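Local coordinates for 2-dehydropantoate 2-reductase, putative (Enterococcus faecalis, PDB 2EW2), which probably catalyses the NADPH-dependent reduction of 2-dehydropantoate (ketopantoate) to (R)-pantoate, a step of pantothenate biosynthesis, at residues Lys161-Ala164 with Leu165-Val168; His113-Val116 with Leu117-Tyr120. All blocks are in the same frame, centred on the assembly; numbering follows the deposited sequence.

Both contacts are local, between groups a turn apart, one within a helix and the other at a short helix and the loop after it, and both border the same eight-stranded mixed sheet in the Rossmann-type part of the chain. Interaction 2 comes first: residues 113-120 lie between the parallel strands 103-106 and 126-131. Interaction 1 follows, with residues 161-168 opening helix 161-173 between strands 151-155 and 178-180. Their centres lie about 20 Å apart and their nearest atoms about 13 Å, so the two do not touch. Strand 126-131 is common ground, because Leu127 meets interaction 1 and Ile126 interaction 2. Through Asp115, interaction 2 also reaches Arg287 and Lys288 of helix 282-292, in the helical C-terminal part.

Interaction 1: residues Lys161-Ala164 with Leu165-Val168; sequences KKFA and LEVV
Phe163 and Val167 meet one helical turn apart, with CE2 of the ring 3.4 Å from CG2 of Val167, which approaches the ring obliquely. Also apolar is the contact between Lys161 and Leu165: the lysine chain, bent at chi2 (68°), brings its CE to 3.8 Å from Leu165 CD1, and its ammonium end makes a cation-pi contact with Tyr180. Among the polar side chains, Glu166 has two conformers, and the contacts of the one described are tentative. In it, OE1 comes near Phe163 CD1, and OE2 lies where the glutamate crosses the extended Lys162 chain at a slant, 3.6 Å from Lys162 CE; the opposite charges stop short of a salt bridge. The N-H groups of Leu165 to Val168 each bond to the carbonyl four residues earlier; Val167 N to Phe163 O, at 2.9 Å, is nearly in line with the carbonyl. On the sheet side, Ala164 and Val167 rest on Leu153 and Leu127, while the Phe163 ring stacks with Tyr103. This is the first part of an alpha-helix packed on a sheet, here the helix of the beta-alpha-beta unit formed by strand 151-155, helix 161-173 and strand 178-180.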
loop_
_atom_site.group_PDB
_atom_site.type_symbol
_atom_site.label_atom_id
_atom_site.label_comp_id
_atom_site.label_asym_id
_atom_site.label_seq_id
_atom_site.Cartn_x
_atom_site.Cartn_y
_atom_site.Cartn_z
ATOM N N LYS B 161 36.753 -4.216 14.582
ATOM C CA LYS B 161 37.297 -2.860 14.778
ATOM C C LYS B 161 38.780 -2.743 14.465
ATOM O O LYS B 161 39.192 -1.791 13.786
ATOM C CB LYS B 161 37.035 -2.353 16.186
ATOM C CG LYS B 161 37.733 -1.009 16.525
ATOM C CD LYS B 161 37.137 0.145 15.731
ATOM C CE LYS B 161 37.713 1.496 16.140
ATOM N NZ LYS B 161 37.186 1.918 17.475
ATOM N N LYS B 162 39.578 -3.690 14.975
ATOM C CA LYS B 162 41.031 -3.635 14.782
ATOM C C LYS B 162 41.376 -3.685 13.295
ATOM O O LYS B 162 42.187 -2.893 12.803
ATOM C CB LYS B 162 41.723 -4.769 15.550
ATOM C CG LYS B 162 43.263 -4.674 15.578
ATOM C CD LYS B 162 43.863 -5.925 16.249
ATOM C CE LYS B 162 45.402 -5.892 16.250
ATOM N NZ LYS B 162 45.992 -7.228 16.650
ATOM N N PHE B 163 40.755 -4.610 12.571
ATOM C CA PHE B 163 41.003 -4.706 11.145
ATOM C C PHE B 163 40.489 -3.514 10.348
ATOM O O PHE B 163 41.145 -3.090 9.400
ATOM C CB PHE B 163 40.458 -6.001 10.552
ATOM C CG PHE B 163 40.994 -6.289 9.179
ATOM C CD1 PHE B 163 42.229 -6.908 9.019
ATOM C CD2 PHE B 163 40.280 -5.917 8.042
ATOM C CE1 PHE B 163 42.729 -7.163 7.736
ATOM C CE2 PHE B 163 40.772 -6.172 6.763
ATOM C CZ PHE B 163 41.984 -6.788 6.608
ATOM N N ALA B 164 39.339 -2.964 10.733
ATOM C CA ALA B 164 38.860 -1.720 10.122
ATOM C C ALA B 164 39.941 -0.626 10.214
ATOM O O ALA B 164 40.193 0.092 9.241
ATOM C CB ALA B 164 37.562 -1.246 10.800
ATOM N N LEU B 165 40.571 -0.510 11.388
ATOM C CA LEU B 165 41.628 0.475 11.612
ATOM C C LEU B 165 42.834 0.215 10.713
ATOM O O LEU B 165 43.447 1.163 10.196
ATOM C CB LEU B 165 42.015 0.533 13.101
ATOM C CG LEU B 165 40.950 1.139 14.034
ATOM C CD1 LEU B 165 41.431 1.139 15.486
ATOM C CD2 LEU B 165 40.590 2.544 13.621
ATOM N N GLU B 166 43.143 -1.064 10.516
ATOM C CA GLU B 166 44.218 -1.503 9.628
ATOM C C GLU B 166 43.945 -1.160 8.159
ATOM O O GLU B 166 44.850 -0.763 7.422
ATOM C CB GLU B 166 44.470 -3.005 9.820
ATOM C CG GLU B 166 45.277 -3.300 11.099
ATOM C CD GLU B 166 45.202 -4.751 11.579
ATOM O OE1 GLU B 166 44.732 -5.641 10.827
ATOM O OE2 GLU B 166 45.624 -4.998 12.736
ATOM N N VAL B 167 42.689 -1.317 7.741
ATOM C CA VAL B 167 42.237 -0.896 6.410
ATOM C C VAL B 167 42.368 0.619 6.229
ATOM O O VAL B 167 42.852 1.051 5.199
ATOM C CB VAL B 167 40.788 -1.334 6.120
ATOM C CG1 VAL B 167 40.277 -0.712 4.804
ATOM C CG2 VAL B 167 40.702 -2.865 6.065
ATOM N N VAL B 168 41.942 1.401 7.227
ATOM C CA VAL B 168 42.149 2.872 7.224
ATOM C C VAL B 168 43.628 3.230 6.981
ATOM O O VAL B 168 43.936 4.038 6.122
ATOM C CB VAL B 168 41.609 3.546 8.513
ATOM C CG1 VAL B 168 42.064 5.041 8.608
ATOM C CG2 VAL B 168 40.089 3.460 8.581
#

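Interaction 2: residues His113-Val116 with Leu117-Tyr120; sequences HEDV and LEKY
From His113 to Leu117 and from Glu114 to Glu118 the backbone makes i to i+4 hydrogen bonds, the first nearly straight (Leu117 N to His113 O, 3.0 Å, 169°). The pattern then tightens to i to i+3: Lys119 N reaches Val116 O at 3.1 Å from above the carbonyl plane, and Tyr120 N bonds to Leu117 O. A short helix thus ends in a tighter turn on the crossover between parallel strands 103-106 and 126-131 of the Rossmann-type sheet. Leu117 faces this sheet, touching Val104, Cys106 and Ile126, and its CG lies 3.4 Å from His113 O. The carboxylates of Asp115 and Glu118 run side by side, their planes 26° apart and Asp115 OD1 3.8 Å from Glu118 OE2. Their like charges are probably offset by nearby bases: Asp115 OD2 forms salt bridges with Arg287 and Lys288, and Lys291 is a weak, long partner of both acids. At the exit, Lys119 and Tyr120 converge on Asp88, the lysine by a salt bridge and the tyrosine OH by a hydrogen bond. With chi1 at -54°, the Tyr120 ring swings back beside the preceding turn, placing its CD1 3.5 Å from Val116 O.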
loop_
_atom_site.group_PDB
_atom_site.type_symbol
_atom_site.label_atom_id
_atom_site.label_comp_id
_atom_site.label_asym_id
_atom_site.label_seq_id
_atom_site.Cartn_x
_atom_site.Cartn_y
_atom_site.Cartn_z
ATOM N N HIS B 113 22.987 -4.938 2.440
ATOM C CA HIS B 113 23.878 -5.787 1.639
ATOM C C HIS B 113 24.680 -6.772 2.460
ATOM O O HIS B 113 25.060 -7.838 1.956
ATOM C CB HIS B 113 24.795 -4.930 0.768
ATOM C CG HIS B 113 24.052 -3.919 -0.039
ATOM N ND1 HIS B 113 23.058 -4.269 -0.924
ATOM C CD2 HIS B 113 24.152 -2.569 -0.093
ATOM C CE1 HIS B 113 22.580 -3.178 -1.495
ATOM N NE2 HIS B 113 23.228 -2.133 -1.007
ATOM N N GLU B 114 24.910 -6.432 3.728
ATOM C CA GLU B 114 25.530 -7.358 4.683
ATOM C C GLU B 114 24.806 -8.709 4.751
ATOM O O GLU B 114 25.424 -9.729 5.039
ATOM C CB GLU B 114 25.630 -6.727 6.093
ATOM C CG GLU B 114 24.289 -6.308 6.744
ATOM C CD GLU B 114 23.765 -4.943 6.282
ATOM O OE1 GLU B 114 24.401 -4.296 5.414
ATOM O OE2 GLU B 114 22.698 -4.504 6.782
ATOM N N ASP B 115 23.503 -8.723 4.467
ATOM C CA ASP B 115 22.735 -9.961 4.550
ATOM C C ASP B 115 23.080 -10.905 3.404
ATOM O O ASP B 115 23.032 -12.107 3.560
ATOM C CB ASP B 115 21.234 -9.674 4.593
ATOM C CG ASP B 115 20.834 -8.820 5.805
ATOM O OD1 ASP B 115 21.550 -8.863 6.837
ATOM O OD2 ASP B 115 19.812 -8.102 5.729
ATOM N N VAL B 116 23.442 -10.357 2.251
ATOM C CA VAL B 116 23.945 -11.187 1.156
ATOM C C VAL B 116 25.390 -11.597 1.458
ATOM O O VAL B 116 25.755 -12.774 1.338
ATOM C CB VAL B 116 23.872 -10.442 -0.211
ATOM C CG1 VAL B 116 24.805 -11.076 -1.229
ATOM C CG2 VAL B 116 22.445 -10.426 -0.754
ATOM N N LEU B 117 26.206 -10.615 1.851
ATOM C CA LEU B 117 27.643 -10.814 2.051
ATOM C C LEU B 117 27.918 -11.874 3.110
ATOM O O LEU B 117 28.824 -12.693 2.937
ATOM C CB LEU B 117 28.359 -9.479 2.378
ATOM C CG LEU B 117 28.356 -8.414 1.266
ATOM C CD1 LEU B 117 28.918 -7.066 1.729
ATOM C CD2 LEU B 117 29.108 -8.918 0.030
ATOM N N GLU B 118 27.118 -11.887 4.175
ATOM C CA GLU B 118 27.351 -12.813 5.291
ATOM C C GLU B 118 27.164 -14.297 4.922
ATOM O O GLU B 118 27.583 -15.180 5.663
ATOM C CB GLU B 118 26.555 -12.419 6.549
ATOM C CG GLU B 118 25.101 -12.865 6.559
ATOM C CD GLU B 118 24.325 -12.350 7.778
ATOM O OE1 GLU B 118 24.965 -12.096 8.838
ATOM O OE2 GLU B 118 23.069 -12.200 7.675
ATOM N N LYS B 119 26.563 -14.555 3.761
ATOM C CA LYS B 119 26.500 -15.908 3.220
ATOM C C LYS B 119 27.873 -16.414 2.787
ATOM O O LYS B 119 28.099 -17.621 2.724
ATOM C CB LYS B 119 25.552 -15.948 2.025
ATOM C CG LYS B 119 24.102 -15.636 2.358
ATOM C CD LYS B 119 23.186 -16.276 1.329
ATOM C CE LYS B 119 23.107 -15.461 0.076
ATOM N NZ LYS B 119 22.381 -16.215 -0.997
ATOM N N TYR B 120 28.783 -15.483 2.487
ATOM C CA TYR B 120 30.038 -15.802 1.822
ATOM C C TYR B 120 31.263 -15.410 2.636
ATOM O O TYR B 120 32.320 -16.016 2.498
ATOM C CB TYR B 120 30.067 -15.147 0.434
ATOM C CG TYR B 120 28.858 -15.521 -0.390
ATOM C CD1 TYR B 120 27.914 -14.564 -0.763
ATOM C CD2 TYR B 120 28.625 -16.848 -0.745
ATOM C CE1 TYR B 120 26.795 -14.916 -1.524
ATOM C CE2 TYR B 120 27.497 -17.213 -1.472
ATOM C CZ TYR B 120 26.593 -16.241 -1.864
ATOM O OH TYR B 120 25.488 -16.604 -2.609
#